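Peptidoglycan-recognition protein SD (Drosophila melanogaster, PDB 2RKQ) binds bacterial peptidoglycan as a secreted recognition protein of innate immunity and activates the Toll pathway in response to Gram-positive bacteria. Local coordinates at residues A[118-123]-A[159-164]; A[8-13]-A[47-52]; A[105-110]-A[140-145]. One frame throughout, in Å; residues are numbered along the deposited sequence.

Contact 1 of 3, residues A[118-123]-A[159-164]; sequences AAKELL and QQWPNW
The indole of Trp-161 is met by three side chains of the helix segment 118-123, and Lys-120 accounts for about half of what is buried on the helix side. Its aliphatic chain lies across one face of the ring: CG stands over the six-membered ring in a CH-pi contact, 4.2 Å from the centroid and only 9° off the normal, while CE comes down near the rim, 3.4 Å from Trp-161 NE1. With CG beside the backbone N (chi1 -62°) and the rest of the lysine chain extended, NZ is carried past the pyrrole side of the indole. There one water accepts from both Lys-120 NZ and Trp-161 NE1, at 2.9 Å each, so the ring N-H has a partner at the outer margin. The far end of the indole is apolar, with Ala-119 CB 3.7 Å from Trp-161 CH2 and Leu-123 CD1 3.9 Å from Trp-161 CZ3, both oblique to the ring. In this amidase-type alpha/beta fold, helix 113-128 packs on the mixed sheet, Ala-119 and Leu-123 also touching strand 97-102, and the indole fills the angle between that helix and Leu-138 on outermost strand 136-140. With an alanine in place of Trp-161, the helix and the strand would probably be left with a gap between them and the lysine chain without the face it lies on. Further out, Trp-161 begins a type II turn closed by Trp-164 N bonding to Trp-161 O at 3.2 Å, with Asn-163 in the left-handed helical region; the backbone of Asn-163 is in turn hydrogen-bonded to Leu-138.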
loop_
_atom_site.group_PDB
_atom_site.type_symbol
_atom_site.label_atom_id
_atom_site.label_comp_id
_atom_site.label_asym_id
_atom_site.label_seq_id
_atom_site.Cartn_x
_atom_site.Cartn_y
_atom_site.Cartn_z
ATOM N N ALA A 118 -11.523 -4.505 -1.678
ATOM C CA ALA A 118 -10.628 -3.986 -2.702
ATOM C C ALA A 118 -9.203 -4.533 -2.513
ATOM O O ALA A 118 -8.552 -4.939 -3.492
ATOM C CB ALA A 118 -10.636 -2.462 -2.669
ATOM N N ALA A 119 -8.729 -4.574 -1.264
ATOM C CA ALA A 119 -7.397 -5.123 -0.978
ATOM C C ALA A 119 -7.300 -6.599 -1.357
ATOM O O ALA A 119 -6.325 -7.018 -1.963
ATOM C CB ALA A 119 -7.046 -4.927 0.494
ATOM N N LYS A 120 -8.306 -7.394 -1.002
ATOM C CA LYS A 120 -8.260 -8.829 -1.339
ATOM C C LYS A 120 -8.308 -9.032 -2.851
ATOM O O LYS A 120 -7.601 -9.886 -3.401
ATOM C CB LYS A 120 -9.401 -9.580 -0.660
ATOM C CG LYS A 120 -9.298 -9.509 0.841
ATOM C CD LYS A 120 -10.590 -9.930 1.533
ATOM C CE LYS A 120 -10.449 -9.723 3.024
ATOM N NZ LYS A 120 -11.710 -10.086 3.742
ATOM N N GLU A 121 -9.129 -8.233 -3.524
ATOM C CA GLU A 121 -9.224 -8.325 -4.975
ATOM C C GLU A 121 -7.919 -7.868 -5.613
ATOM O O GLU A 121 -7.454 -8.446 -6.607
ATOM C CB GLU A 121 -10.400 -7.476 -5.490
ATOM C CG GLU A 121 -11.753 -8.048 -5.107
ATOM C CD GLU A 121 -12.846 -7.010 -5.011
ATOM O OE1 GLU A 121 -12.659 -5.900 -5.535
ATOM O OE2 GLU A 121 -13.906 -7.318 -4.401
ATOM N N LEU A 122 -7.299 -6.851 -5.027
ATOM C CA LEU A 122 -6.020 -6.379 -5.531
ATOM C C LEU A 122 -4.918 -7.419 -5.415
ATOM O O LEU A 122 -4.130 -7.584 -6.342
ATOM C CB LEU A 122 -5.636 -5.115 -4.775
ATOM C CG LEU A 122 -4.249 -4.560 -5.088
ATOM C CD1 LEU A 122 -4.205 -4.095 -6.524
ATOM C CD2 LEU A 122 -3.959 -3.414 -4.138
ATOM N N LEU A 123 -4.854 -8.126 -4.284
ATOM C CA LEU A 123 -3.855 -9.164 -4.129
ATOM C C LEU A 123 -4.040 -10.244 -5.180
ATOM O O LEU A 123 -3.078 -10.679 -5.810
ATOM C CB LEU A 123 -3.907 -9.755 -2.719
ATOM C CG LEU A 123 -3.395 -8.801 -1.640
ATOM C CD1 LEU A 123 -3.835 -9.246 -0.255
ATOM C CD2 LEU A 123 -1.868 -8.671 -1.744
ATOM N N GLN A 159 -3.887 -10.656 9.539
ATOM C CA GLN A 159 -3.329 -11.916 10.051
ATOM C C GLN A 159 -4.217 -13.099 9.714
ATOM O O GLN A 159 -3.775 -14.250 9.775
ATOM C CB GLN A 159 -3.170 -11.865 11.564
ATOM C CG GLN A 159 -2.065 -10.961 12.055
ATOM C CD GLN A 159 -1.902 -11.062 13.541
ATOM O OE1 GLN A 159 -0.893 -11.580 14.036
ATOM N NE2 GLN A 159 -2.897 -10.605 14.268
ATOM N N GLN A 160 -5.485 -12.830 9.425
ATOM C CA GLN A 160 -6.415 -13.900 9.090
ATOM C C GLN A 160 -6.472 -14.223 7.603
ATOM O O GLN A 160 -7.105 -15.214 7.205
ATOM C CB GLN A 160 -7.845 -13.577 9.544
ATOM C CG GLN A 160 -7.959 -13.168 10.994
ATOM C CD GLN A 160 -9.343 -12.622 11.375
ATOM O OE1 GLN A 160 -9.725 -12.661 12.548
ATOM N NE2 GLN A 160 -10.087 -12.104 10.399
ATOM N N TRP A 161 -5.859 -13.373 6.785
ATOM C CA TRP A 161 -5.899 -13.542 5.345
ATOM C C TRP A 161 -4.971 -14.649 4.871
ATOM O O TRP A 161 -3.978 -14.971 5.535
ATOM C CB TRP A 161 -5.480 -12.243 4.652
ATOM C CG TRP A 161 -6.431 -11.106 4.827
ATOM C CD1 TRP A 161 -7.543 -11.058 5.625
ATOM C CD2 TRP A 161 -6.305 -9.819 4.225
ATOM N NE1 TRP A 161 -8.138 -9.813 5.527
ATOM C CE2 TRP A 161 -7.390 -9.033 4.683
ATOM C CE3 TRP A 161 -5.380 -9.252 3.335
ATOM C CZ2 TRP A 161 -7.575 -7.707 4.278
ATOM C CZ3 TRP A 161 -5.563 -7.929 2.931
ATOM C CH2 TRP A 161 -6.651 -7.175 3.411
ATOM N N PRO A 162 -5.270 -15.213 3.689
ATOM C CA PRO A 162 -4.383 -16.204 3.111
ATOM C C PRO A 162 -2.963 -15.673 2.983
ATOM O O PRO A 162 -2.744 -14.495 2.655
ATOM C CB PRO A 162 -4.985 -16.461 1.732
ATOM C CG PRO A 162 -6.428 -16.065 1.855
ATOM C CD PRO A 162 -6.457 -14.955 2.854
ATOM N N ASN A 163 -2.019 -16.549 3.303
ATOM C CA ASN A 163 -0.592 -16.295 3.145
ATOM C C ASN A 163 0.012 -15.362 4.174
ATOM O O ASN A 163 1.182 -15.015 4.065
ATOM C CB ASN A 163 -0.252 -15.799 1.740
ATOM C CG ASN A 163 -0.360 -16.878 0.711
ATOM O OD1 ASN A 163 -0.213 -18.062 1.011
ATOM N ND2 ASN A 163 -0.587 -16.477 -0.528
ATOM N N TRP A 164 -0.758 -14.955 5.182
ATOM C CA TRP A 164 -0.137 -14.206 6.248
ATOM C C TRP A 164 0.966 -15.047 6.877
ATOM O O TRP A 164 0.781 -16.247 7.133
ATOM C CB TRP A 164 -1.134 -13.743 7.304
ATOM C CG TRP A 164 -0.400 -13.000 8.379
ATOM C CD1 TRP A 164 0.112 -11.725 8.295
ATOM C CD2 TRP A 164 -0.033 -13.494 9.674
ATOM N NE1 TRP A 164 0.768 -11.401 9.471
ATOM C CE2 TRP A 164 0.694 -12.469 10.327
ATOM C CE3 TRP A 164 -0.236 -14.709 10.340
ATOM C CZ2 TRP A 164 1.206 -12.614 11.620
ATOM C CZ3 TRP A 164 0.273 -14.856 11.635
ATOM C CH2 TRP A 164 0.988 -13.810 12.256
HETATM O O HOH W 1 -10.905 -9.257 6.359
#

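Contact 2 of 3, residues A[8-13]-A[47-52]; sequences AEWNAK and QHMRNL. Unlike the reference sequence in segment 47-52: Arg-50 (reference Gln).
Met-49 and Trp-10 form the close-packed half of this contact. The thioether doubles back on itself, bent at chi2 (-66°) and chi3, which lays its terminal methyl over one face of the indole: CE is 3.4 Å from Trp-10 CE2 and only 21° off the normal of the six-membered ring. SD follows at 5.0 Å from the same ring centroid, completing a Met-aromatic contact, and Met-49 CB reaches Trp-10 CE3 at 3.7 Å. Ala-12 CB lies against the opposite face, so the indole is sandwiched, and NE1 donates to Glu-79 O. Toward solvent the packing thins. Arg-50 meets the indole at its edge through CG, then turns at chi3 to bring NH1 to Trp-10 O, a hydrogen bond of 2.8 Å. That carbonyl lies in the guanidinium plane, but the donor stands 51° out of the carbonyl plane. NH1 also bonds Ser-46 OG. Beyond it, exposed Asn-11 touches the arginine loosely, CB 4.2 Å from Arg-50 CD. Helix 42-58 thus receives the N-terminal loop, with Met-49 also reaching Leu-70 of the sheet; such a packed N-terminal extension beside the amidase-like core is characteristic of peptidoglycan-recognition domains.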
loop_
_atom_site.group_PDB
_atom_site.type_symbol
_atom_site.label_atom_id
_atom_site.label_comp_id
_atom_site.label_asym_id
_atom_site.label_seq_id
_atom_site.Cartn_x
_atom_site.Cartn_y
_atom_site.Cartn_z
ATOM N N ALA A 8 -2.377 9.122 -13.421
ATOM C CA ALA A 8 -2.950 10.265 -14.142
ATOM C C ALA A 8 -4.342 10.625 -13.621
ATOM O O ALA A 8 -4.710 11.806 -13.531
ATOM C CB ALA A 8 -2.999 9.989 -15.642
ATOM N N GLU A 9 -5.114 9.596 -13.277
ATOM C CA GLU A 9 -6.492 9.784 -12.800
ATOM C C GLU A 9 -6.587 10.448 -11.434
ATOM O O GLU A 9 -7.609 11.051 -11.119
ATOM C CB GLU A 9 -7.246 8.456 -12.802
ATOM C CG GLU A 9 -7.608 7.954 -14.194
ATOM C CD GLU A 9 -8.157 6.545 -14.134
ATOM O OE1 GLU A 9 -9.393 6.397 -14.056
ATOM O OE2 GLU A 9 -7.355 5.598 -14.133
ATOM N N TRP A 10 -5.528 10.360 -10.622
ATOM C CA TRP A 10 -5.485 11.160 -9.416
ATOM C C TRP A 10 -4.560 12.368 -9.495
ATOM O O TRP A 10 -4.287 13.022 -8.490
ATOM C CB TRP A 10 -5.237 10.314 -8.156
ATOM C CG TRP A 10 -3.968 9.482 -8.063
ATOM C CD1 TRP A 10 -3.818 8.176 -8.428
ATOM C CD2 TRP A 10 -2.747 9.861 -7.412
ATOM N NE1 TRP A 10 -2.551 7.728 -8.099
ATOM C CE2 TRP A 10 -1.873 8.747 -7.481
ATOM C CE3 TRP A 10 -2.292 11.045 -6.797
ATOM C CZ2 TRP A 10 -0.586 8.769 -6.959
ATOM C CZ3 TRP A 10 -1.009 11.064 -6.268
ATOM C CH2 TRP A 10 -0.166 9.929 -6.348
ATOM N N ASN A 11 -4.116 12.672 -10.709
ATOM C CA ASN A 11 -3.283 13.841 -10.983
ATOM C C ASN A 11 -2.010 13.825 -10.152
ATOM O O ASN A 11 -1.603 14.838 -9.572
ATOM C CB ASN A 11 -4.076 15.142 -10.785
ATOM C CG ASN A 11 -3.363 16.343 -11.352
ATOM O OD1 ASN A 11 -2.667 16.247 -12.377
ATOM N ND2 ASN A 11 -3.504 17.480 -10.682
ATOM N N ALA A 12 -1.384 12.656 -10.102
ATOM C CA ALA A 12 -0.101 12.495 -9.437
ATOM C C ALA A 12 0.960 13.385 -10.045
ATOM O O ALA A 12 0.916 13.671 -11.240
ATOM C CB ALA A 12 0.342 11.037 -9.560
ATOM N N LYS A 13 1.928 13.782 -9.234
ATOM C CA LYS A 13 3.190 14.278 -9.765
ATOM C C LYS A 13 4.046 13.080 -10.154
ATOM O O LYS A 13 3.902 11.991 -9.598
ATOM C CB LYS A 13 3.896 15.152 -8.737
ATOM C CG LYS A 13 3.045 16.372 -8.385
ATOM C CD LYS A 13 3.803 17.479 -7.706
ATOM C CE LYS A 13 2.888 18.716 -7.574
ATOM N NZ LYS A 13 2.660 19.456 -8.875
ATOM N N GLN A 47 -7.748 13.731 -3.141
ATOM C CA GLN A 47 -6.978 14.811 -2.548
ATOM C C GLN A 47 -6.012 14.271 -1.507
ATOM O O GLN A 47 -4.867 14.732 -1.414
ATOM C CB GLN A 47 -7.881 15.874 -1.937
ATOM C CG GLN A 47 -7.110 17.145 -1.506
ATOM C CD GLN A 47 -6.261 17.753 -2.639
ATOM O OE1 GLN A 47 -5.029 17.851 -2.536
ATOM N NE2 GLN A 47 -6.913 18.132 -3.731
ATOM N N HIS A 48 -6.450 13.282 -0.734
ATOM C CA HIS A 48 -5.563 12.653 0.240
ATOM C C HIS A 48 -4.382 12.001 -0.465
ATOM O O HIS A 48 -3.261 12.033 0.038
ATOM C CB HIS A 48 -6.318 11.616 1.074
ATOM C CG HIS A 48 -7.127 12.223 2.178
ATOM N ND1 HIS A 48 -7.234 11.654 3.430
ATOM C CD2 HIS A 48 -7.865 13.357 2.218
ATOM C CE1 HIS A 48 -8.003 12.413 4.193
ATOM N NE2 HIS A 48 -8.404 13.447 3.480
ATOM N N MET A 49 -4.629 11.429 -1.639
ATOM C CA MET A 49 -3.537 10.850 -2.423
ATOM C C MET A 49 -2.486 11.899 -2.787
ATOM O O MET A 49 -1.288 11.686 -2.587
ATOM C CB MET A 49 -4.067 10.195 -3.705
ATOM C CG MET A 49 -4.741 8.839 -3.499
ATOM S SD MET A 49 -3.551 7.599 -2.954
ATOM C CE MET A 49 -2.442 7.587 -4.342
ATOM N N ARG A 50 -2.931 13.032 -3.319
ATOM C CA ARG A 50 -1.985 14.086 -3.663
ATOM C C ARG A 50 -1.294 14.646 -2.432
ATOM O O ARG A 50 -0.085 14.910 -2.460
ATOM C CB ARG A 50 -2.667 15.188 -4.460
ATOM C CG ARG A 50 -3.059 14.728 -5.856
ATOM C CD ARG A 50 -3.648 15.848 -6.661
ATOM N NE ARG A 50 -4.929 16.294 -6.129
ATOM C CZ ARG A 50 -6.095 15.701 -6.367
ATOM N NH1 ARG A 50 -6.157 14.620 -7.120
ATOM N NH2 ARG A 50 -7.201 16.190 -5.840
ATOM N N ASN A 51 -2.029 14.802 -1.338
ATOM C CA ASN A 51 -1.436 15.343 -0.125
ATOM C C ASN A 51 -0.389 14.403 0.444
ATOM O O ASN A 51 0.665 14.846 0.894
ATOM C CB ASN A 51 -2.502 15.677 0.917
ATOM C CG ASN A 51 -3.382 16.831 0.490
ATOM O OD1 ASN A 51 -3.077 17.537 -0.464
ATOM N ND2 ASN A 51 -4.493 17.019 1.196
ATOM N N LEU A 52 -0.660 13.104 0.405
ATOM C CA LEU A 52 0.317 12.132 0.866
ATOM C C LEU A 52 1.544 12.125 -0.027
ATOM O O LEU A 52 2.671 12.129 0.468
ATOM C CB LEU A 52 -0.269 10.726 0.949
ATOM C CG LEU A 52 0.699 9.709 1.555
ATOM C CD1 LEU A 52 1.141 10.088 2.980
ATOM C CD2 LEU A 52 0.069 8.333 1.527
#

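Contact 3 of 3, residues A[105-110]-A[140-145]; sequences NFEERA and GHRQVS
Arg-142 NH2 is gripped by two groups, the carbonyl of Lys-148, to which it donates, and Glu-152 OE1, with which it forms a salt bridge; Glu-107 OE2 stands further off across the contact. This last pairing is a long salt bridge, 4.0 Å from Glu-107 OE2 to Arg-142 NH2, and it is all that joins segments 105-110 and 140-145. The oxygen approaches the guanidinium at its edge, near the plane, yet the carboxylate itself is turned 85° from that plane, so the two groups do not form the flat, two-pronged pair. A bend at chi2 (-83°) swings the glutamate carboxylate toward the arginine. Its closer partners lie on the following part of the chain: OE2 accepts from the backbone N of Glu-152, where helix 152-158 begins, and OE1 pairs with Lys-148 NZ. The acids and bases therefore alternate in a small surface network, in which each charge is probably offset by its neighbours.

Each loop is shaped by a bond of its own. Asn-105 OD1 accepts from Glu-107 N at 3.1 Å, an Asx turn that helps fix the backbone from which the glutamate springs; Asn-105 ND2 bonds Ala-35 O. In the second loop Gly-140 N donates to Gln-143 OE1 at 2.7 Å, nearly straight, as the chain leaves strand 136-140. His-141, held by Phe-89 O and Ser-149 OG, lies just before the arginine. It probably corresponds to a histidine zinc ligand of catalytic amidases of this family, and Ser-149 to their cysteine ligand, as in the non-catalytic recognition members.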
loop_
_atom_site.group_PDB
_atom_site.type_symbol
_atom_site.label_atom_id
_atom_site.label_comp_id
_atom_site.label_asym_id
_atom_site.label_seq_id
_atom_site.Cartn_x
_atom_site.Cartn_y
_atom_site.Cartn_z
ATOM N N ASN A 105 -6.451 5.708 9.538
ATOM C CA ASN A 105 -5.794 5.210 10.724
ATOM C C ASN A 105 -6.639 4.100 11.308
ATOM O O ASN A 105 -7.779 4.320 11.740
ATOM C CB ASN A 105 -5.565 6.314 11.756
ATOM C CG ASN A 105 -4.680 5.850 12.894
ATOM O OD1 ASN A 105 -4.958 4.837 13.541
ATOM N ND2 ASN A 105 -3.588 6.558 13.111
ATOM N N PHE A 106 -6.074 2.902 11.315
ATOM C CA PHE A 106 -6.845 1.717 11.669
ATOM C C PHE A 106 -6.323 1.040 12.917
ATOM O O PHE A 106 -6.384 -0.179 13.064
ATOM C CB PHE A 106 -6.945 0.820 10.433
ATOM C CG PHE A 106 -7.518 1.548 9.278
ATOM C CD1 PHE A 106 -6.719 1.979 8.219
ATOM C CD2 PHE A 106 -8.846 1.941 9.316
ATOM C CE1 PHE A 106 -7.275 2.727 7.191
ATOM C CE2 PHE A 106 -9.404 2.682 8.307
ATOM C CZ PHE A 106 -8.619 3.086 7.236
ATOM N N GLU A 107 -5.841 1.877 13.838
ATOM C CA GLU A 107 -5.435 1.397 15.148
ATOM C C GLU A 107 -6.655 0.883 15.893
ATOM O O GLU A 107 -6.602 -0.174 16.528
ATOM C CB GLU A 107 -4.783 2.519 15.956
ATOM C CG GLU A 107 -3.322 2.734 15.651
ATOM C CD GLU A 107 -2.405 1.776 16.421
ATOM O OE1 GLU A 107 -1.571 2.282 17.203
ATOM O OE2 GLU A 107 -2.522 0.537 16.280
ATOM N N GLU A 108 -7.760 1.616 15.808
ATOM C CA GLU A 108 -8.881 1.293 16.693
ATOM C C GLU A 108 -10.137 0.826 16.028
ATOM O O GLU A 108 -10.990 0.230 16.682
ATOM C CB GLU A 108 -9.155 2.461 17.614
ATOM C CG GLU A 108 -8.066 2.506 18.650
ATOM C CD GLU A 108 -8.067 3.760 19.415
ATOM O OE1 GLU A 108 -9.174 4.271 19.667
ATOM O OE2 GLU A 108 -6.960 4.231 19.768
ATOM N N ARG A 109 -10.256 1.096 14.734
ATOM C CA ARG A 109 -11.346 0.548 13.965
ATOM C C ARG A 109 -10.791 0.029 12.651
ATOM O O ARG A 109 -9.752 0.516 12.177
ATOM C CB ARG A 109 -12.424 1.610 13.728
ATOM C CG ARG A 109 -12.054 2.693 12.747
ATOM C CD ARG A 109 -13.182 3.727 12.600
ATOM N NE ARG A 109 -14.380 3.191 11.947
ATOM C CZ ARG A 109 -15.570 3.785 11.959
ATOM N NH1 ARG A 109 -15.738 4.945 12.596
ATOM N NH2 ARG A 109 -16.599 3.219 11.339
ATOM N N ALA A 110 -11.470 -0.965 12.092
ATOM C CA ALA A 110 -11.102 -1.553 10.800
ATOM C C ALA A 110 -11.451 -0.620 9.651
ATOM O O ALA A 110 -12.356 0.215 9.773
ATOM C CB ALA A 110 -11.818 -2.884 10.608
ATOM N N GLY A 140 2.200 -7.563 7.793
ATOM C CA GLY A 140 1.866 -6.197 8.175
ATOM C C GLY A 140 3.109 -5.339 8.167
ATOM O O GLY A 140 4.222 -5.835 8.368
ATOM N N HIS A 141 2.914 -4.040 7.980
ATOM C CA HIS A 141 3.998 -3.066 7.989
ATOM C C HIS A 141 4.847 -3.220 9.267
ATOM O O HIS A 141 6.073 -3.183 9.214
ATOM C CB HIS A 141 3.341 -1.694 7.886
ATOM C CG HIS A 141 4.262 -0.583 7.492
ATOM N ND1 HIS A 141 3.840 0.729 7.475
ATOM C CD2 HIS A 141 5.561 -0.573 7.110
ATOM C CE1 HIS A 141 4.843 1.501 7.097
ATOM N NE2 HIS A 141 5.901 0.737 6.879
ATOM N N ARG A 142 4.182 -3.445 10.399
ATOM C CA ARG A 142 4.880 -3.597 11.675
ATOM C C ARG A 142 5.828 -4.798 11.723
ATOM O O ARG A 142 6.688 -4.879 12.610
ATOM C CB ARG A 142 3.875 -3.730 12.817
ATOM C CG ARG A 142 2.895 -4.885 12.676
ATOM C CD ARG A 142 2.035 -5.032 13.917
ATOM N NE ARG A 142 1.200 -3.858 14.122
ATOM C CZ ARG A 142 0.358 -3.730 15.136
ATOM N NH1 ARG A 142 0.235 -4.721 16.016
ATOM N NH2 ARG A 142 -0.363 -2.624 15.260
ATOM N N GLN A 143 5.655 -5.750 10.813
ATOM C CA GLN A 143 6.546 -6.911 10.788
ATOM C C GLN A 143 7.848 -6.615 10.042
ATOM O O GLN A 143 8.803 -7.392 10.144
ATOM C CB GLN A 143 5.853 -8.122 10.177
ATOM C CG GLN A 143 4.589 -8.510 10.919
ATOM C CD GLN A 143 3.900 -9.671 10.271
ATOM O OE1 GLN A 143 2.871 -9.509 9.584
ATOM N NE2 GLN A 143 4.446 -10.867 10.490
ATOM N N VAL A 144 7.884 -5.495 9.317
ATOM C CA VAL A 144 9.053 -5.141 8.518
ATOM C C VAL A 144 9.645 -3.772 8.854
ATOM O O VAL A 144 10.689 -3.397 8.312
ATOM C CB VAL A 144 8.742 -5.196 7.010
ATOM C CG1 VAL A 144 8.248 -6.582 6.609
ATOM C CG2 VAL A 144 7.724 -4.124 6.610
ATOM N N SER A 145 8.974 -3.028 9.726
ATOM C CA SER A 145 9.373 -1.678 10.082
ATOM C C SER A 145 8.941 -1.454 11.515
ATOM O O SER A 145 7.961 -2.060 11.965
ATOM C CB SER A 145 8.672 -0.683 9.174
ATOM O OG SER A 145 9.113 0.646 9.423
#

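Overall arrangement
Contacts 1 and 3 are neighbours, their centres 14 Å apart and their segments alternating along the chain. They are joined directly by a probable hydrogen bond, Trp-164 NE1 to Gln-143 OE1 at 2.8 Å, so the turn after helix 152-158 is tied to the loop after strand 136-140. Contact 2 closes earlier in the sequence and sits apart: its centre is 25 Å from that of contact 1, across the centre of the chain, and 23 Å from that of contact 3, with nearest atoms about 11 and 9 Å away. His-33, touched by Asn-105 and Phe-106 of contact 3, and His-141 probably occupy positions of zinc ligands in catalytic relatives.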